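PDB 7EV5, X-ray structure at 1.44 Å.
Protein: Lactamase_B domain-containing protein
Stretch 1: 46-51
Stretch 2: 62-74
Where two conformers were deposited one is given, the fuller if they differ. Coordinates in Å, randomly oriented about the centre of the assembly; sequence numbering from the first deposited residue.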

# COMPACT_ATOMS: atom_id res chain seq x y z
N THR A 46 -13.61 -8.75 -10.65
CA THR A 46 -13.80 -9.60 -9.48
C THR A 46 -12.55 -9.51 -8.61
O THR A 46 -11.52 -10.12 -8.93
CB THR A 46 -14.04 -11.04 -9.92
OG1 THR A 46 -15.28 -11.11 -10.64
CG2 THR A 46 -14.11 -11.97 -8.72
N PRO A 47 -12.58 -8.77 -7.50
CA PRO A 47 -11.39 -8.70 -6.65
C PRO A 47 -11.18 -10.00 -5.90
O PRO A 47 -12.13 -10.71 -5.55
CB PRO A 47 -11.70 -7.55 -5.69
CG PRO A 47 -13.16 -7.38 -5.72
CD PRO A 47 -13.67 -7.88 -7.05
N LEU A 48 -9.90 -10.32 -5.68
CA LEU A 48 -9.47 -11.54 -5.02
C LEU A 48 -8.92 -11.32 -3.62
O LEU A 48 -8.97 -12.25 -2.81
CB LEU A 48 -8.38 -12.24 -5.85
CG LEU A 48 -8.74 -12.58 -7.29
CD1 LEU A 48 -7.53 -13.13 -8.03
CD2 LEU A 48 -9.90 -13.57 -7.33
N ALA A 49 -8.42 -10.13 -3.31
CA ALA A 49 -7.78 -9.87 -2.04
C ALA A 49 -7.56 -8.37 -1.89
O ALA A 49 -7.53 -7.64 -2.88
CB ALA A 49 -6.42 -10.59 -1.94
N ILE A 50 -7.42 -7.93 -0.64
CA ILE A 50 -6.93 -6.61 -0.28
C ILE A 50 -5.53 -6.79 0.28
O ILE A 50 -5.35 -7.53 1.26
CB ILE A 50 -7.83 -5.94 0.76
CG1 ILE A 50 -9.23 -5.71 0.19
CG2 ILE A 50 -7.20 -4.63 1.26
CD1 ILE A 50 -10.26 -5.44 1.25
N LEU A 51 -4.55 -6.13 -0.33
CA LEU A 51 -3.17 -6.14 0.15
C LEU A 51 -2.87 -4.76 0.72
O LEU A 51 -3.03 -3.75 0.02
CB LEU A 51 -2.20 -6.47 -0.98
CG LEU A 51 -2.35 -7.82 -1.69
CD1 LEU A 51 -1.16 -8.07 -2.60
CD2 LEU A 51 -2.55 -8.97 -0.71
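Stretch 2 (62-74) AVDAVRDTFSIPV

Stretch 2 reaches stretch 1 in two ways: a helix, residues 63-70, packs along the strand 46-51, running roughly antiparallel to it, and the segment that follows turns back to run beside it. The helix axis passes 9.5 Å from the strand axis at its closest, and the N-to-C directions differ by 156° (signed crossing angle -156°). Ser71 is the first residue to leave helical phi/psi, with values of 53/58; Ile72 and Pro73 are then extended (-124/153 and -75/156). This reversal lets Val74 pair in parallel with Ile50, their CA atoms 4.7 Å apart. Together the two stretches bury 469 Å², both sides summed.

Ile50 accounts for the largest share, 135 Å² covered by stretch 2, and it meets both parts. Its backbone takes part in the pairing: Ile50 N donates to Pro73 O at 2.8 Å, with a nearly linear N-H...O angle of 176°. At the carbonyl end of the same residue, Val74 CA approaches Ile50 O at 3.4 Å, a CA-H...O contact with an angle of 142° at the hydrogen. The side chains of Ile50 and Val74 lie on the same face of the sheet, where Ile50 CD1 is 3.9 Å from Val74 CG2. With chi1 at m and chi2 at t, the Ile50 side chain also reaches the helix: its CD1 lies 3.7 Å from Val66 CG1 and 4.1 Å from Val63 O.

Pro47, with 73 Å² covered, sits against Phe70, the last residue of the helix. Its CG stands over one face of the Phe70 ring, 3.5 Å from the centroid and only 18° off the ring normal, which is the geometry of a CH-pi contact. The matching CA-CA distance, Pro47 to Phe70, is 7.0 Å, so side chains rather than backbones close this gap. The O atom of water 1 lies 2.9 Å from Pro47 O and 3.2 Å from Phe70 O and donates to both, linking the two carbonyls.

Ile72, with 66 Å² covered, fills the space between these two contacts. Its CB points toward the strand, and chi1 at p with chi2 at t places CD1 4.0 Å from Pro47 CB and 3.7 Å from Ile50 CG1, while its CG2 lies 3.3 Å from Pro47 O. Pro73 continues the line alongside, its CG 4.0 Å from Ala49 CB. Ala49 N, by contrast, is buried by the contact without a hydrogen-bonding partner in the model.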

# COMPACT_ATOMS: atom_id res chain seq x y z
N ALA A 62 -11.59 2.26 3.81
CA ALA A 62 -12.57 1.53 3.01
C ALA A 62 -12.43 0.01 3.13
O ALA A 62 -13.15 -0.72 2.43
CB ALA A 62 -12.47 1.96 1.55
N VAL A 63 -11.55 -0.48 4.00
CA VAL A 63 -11.31 -1.93 4.09
C VAL A 63 -12.59 -2.68 4.46
O VAL A 63 -12.95 -3.67 3.82
CB VAL A 63 -10.15 -2.23 5.05
CG1 VAL A 63 -10.12 -3.70 5.42
CG2 VAL A 63 -8.83 -1.83 4.42
N ASP A 64 -13.30 -2.22 5.50
CA ASP A 64 -14.52 -2.90 5.95
C ASP A 64 -15.50 -3.08 4.79
O ASP A 64 -15.97 -4.19 4.51
CB ASP A 64 -15.20 -2.06 7.03
CG ASP A 64 -14.63 -2.27 8.43
OD1 ASP A 64 -14.07 -3.35 8.72
OD2 ASP A 64 -14.76 -1.33 9.26
N ALA A 65 -15.82 -1.98 4.11
CA ALA A 65 -16.84 -2.03 3.07
C ALA A 65 -16.40 -2.90 1.91
O ALA A 65 -17.18 -3.70 1.38
CB ALA A 65 -17.19 -0.62 2.60
N VAL A 66 -15.14 -2.77 1.49
CA VAL A 66 -14.65 -3.58 0.38
C VAL A 66 -14.60 -5.06 0.77
O VAL A 66 -15.05 -5.93 0.03
CB VAL A 66 -13.28 -3.05 -0.10
CG1 VAL A 66 -12.70 -3.97 -1.14
CG2 VAL A 66 -13.44 -1.65 -0.68
N ARG A 67 -14.05 -5.35 1.96
CA ARG A 67 -13.99 -6.73 2.44
C ARG A 67 -15.38 -7.34 2.54
O ARG A 67 -15.60 -8.48 2.11
CB ARG A 67 -13.28 -6.75 3.79
CG ARG A 67 -13.11 -8.10 4.44
CD ARG A 67 -12.86 -7.93 5.94
NE ARG A 67 -14.06 -7.41 6.61
CZ ARG A 67 -14.09 -6.33 7.37
NH1 ARG A 67 -12.99 -5.62 7.59
NH2 ARG A 67 -15.23 -5.94 7.93
N ASP A 68 -16.34 -6.60 3.10
CA ASP A 68 -17.69 -7.12 3.29
C ASP A 68 -18.40 -7.31 1.95
O ASP A 68 -19.08 -8.32 1.74
CB ASP A 68 -18.50 -6.18 4.18
CG ASP A 68 -18.06 -6.21 5.64
OD1 ASP A 68 -17.29 -7.11 6.04
OD2 ASP A 68 -18.50 -5.31 6.40
N THR A 69 -18.26 -6.35 1.04
CA THR A 69 -18.96 -6.41 -0.24
C THR A 69 -18.51 -7.60 -1.08
O THR A 69 -19.33 -8.28 -1.70
CB THR A 69 -18.73 -5.11 -1.02
OG1 THR A 69 -19.32 -4.02 -0.31
CG2 THR A 69 -19.34 -5.20 -2.42
N PHE A 70 -17.20 -7.86 -1.12
CA PHE A 70 -16.64 -8.84 -2.03
C PHE A 70 -16.23 -10.15 -1.37
O PHE A 70 -15.84 -11.08 -2.09
CB PHE A 70 -15.45 -8.25 -2.81
CG PHE A 70 -15.83 -7.11 -3.71
CD1 PHE A 70 -16.51 -7.34 -4.90
CD2 PHE A 70 -15.49 -5.81 -3.38
CE1 PHE A 70 -16.85 -6.29 -5.72
CE2 PHE A 70 -15.82 -4.76 -4.20
CZ PHE A 70 -16.51 -4.99 -5.37
N SER A 71 -16.30 -10.25 -0.05
CA SER A 71 -15.91 -11.45 0.69
C SER A 71 -14.49 -11.89 0.32
O SER A 71 -14.25 -13.00 -0.15
CB SER A 71 -16.91 -12.59 0.49
OG SER A 71 -18.20 -12.18 0.88
N ILE A 72 -13.55 -10.98 0.54
CA ILE A 72 -12.16 -11.21 0.18
C ILE A 72 -11.24 -11.04 1.38
O ILE A 72 -11.57 -10.30 2.32
CB ILE A 72 -11.73 -10.31 -0.99
CG1 ILE A 72 -12.03 -8.85 -0.68
CG2 ILE A 72 -12.42 -10.77 -2.27
CD1 ILE A 72 -11.54 -7.93 -1.75
N PRO A 73 -10.09 -11.70 1.38
CA PRO A 73 -9.16 -11.60 2.50
C PRO A 73 -8.40 -10.28 2.50
O PRO A 73 -8.23 -9.63 1.46
CB PRO A 73 -8.19 -12.75 2.23
CG PRO A 73 -8.24 -12.96 0.75
CD PRO A 73 -9.69 -12.73 0.40
N VAL A 74 -7.93 -9.91 3.69
CA VAL A 74 -7.10 -8.74 3.93
C VAL A 74 -5.73 -9.22 4.40
O VAL A 74 -5.63 -9.98 5.38
CB VAL A 74 -7.73 -7.82 4.99
CG1 VAL A 74 -6.78 -6.66 5.36
CG2 VAL A 74 -9.07 -7.30 4.50
O HOH W 1 -14.97 -10.80 -5.16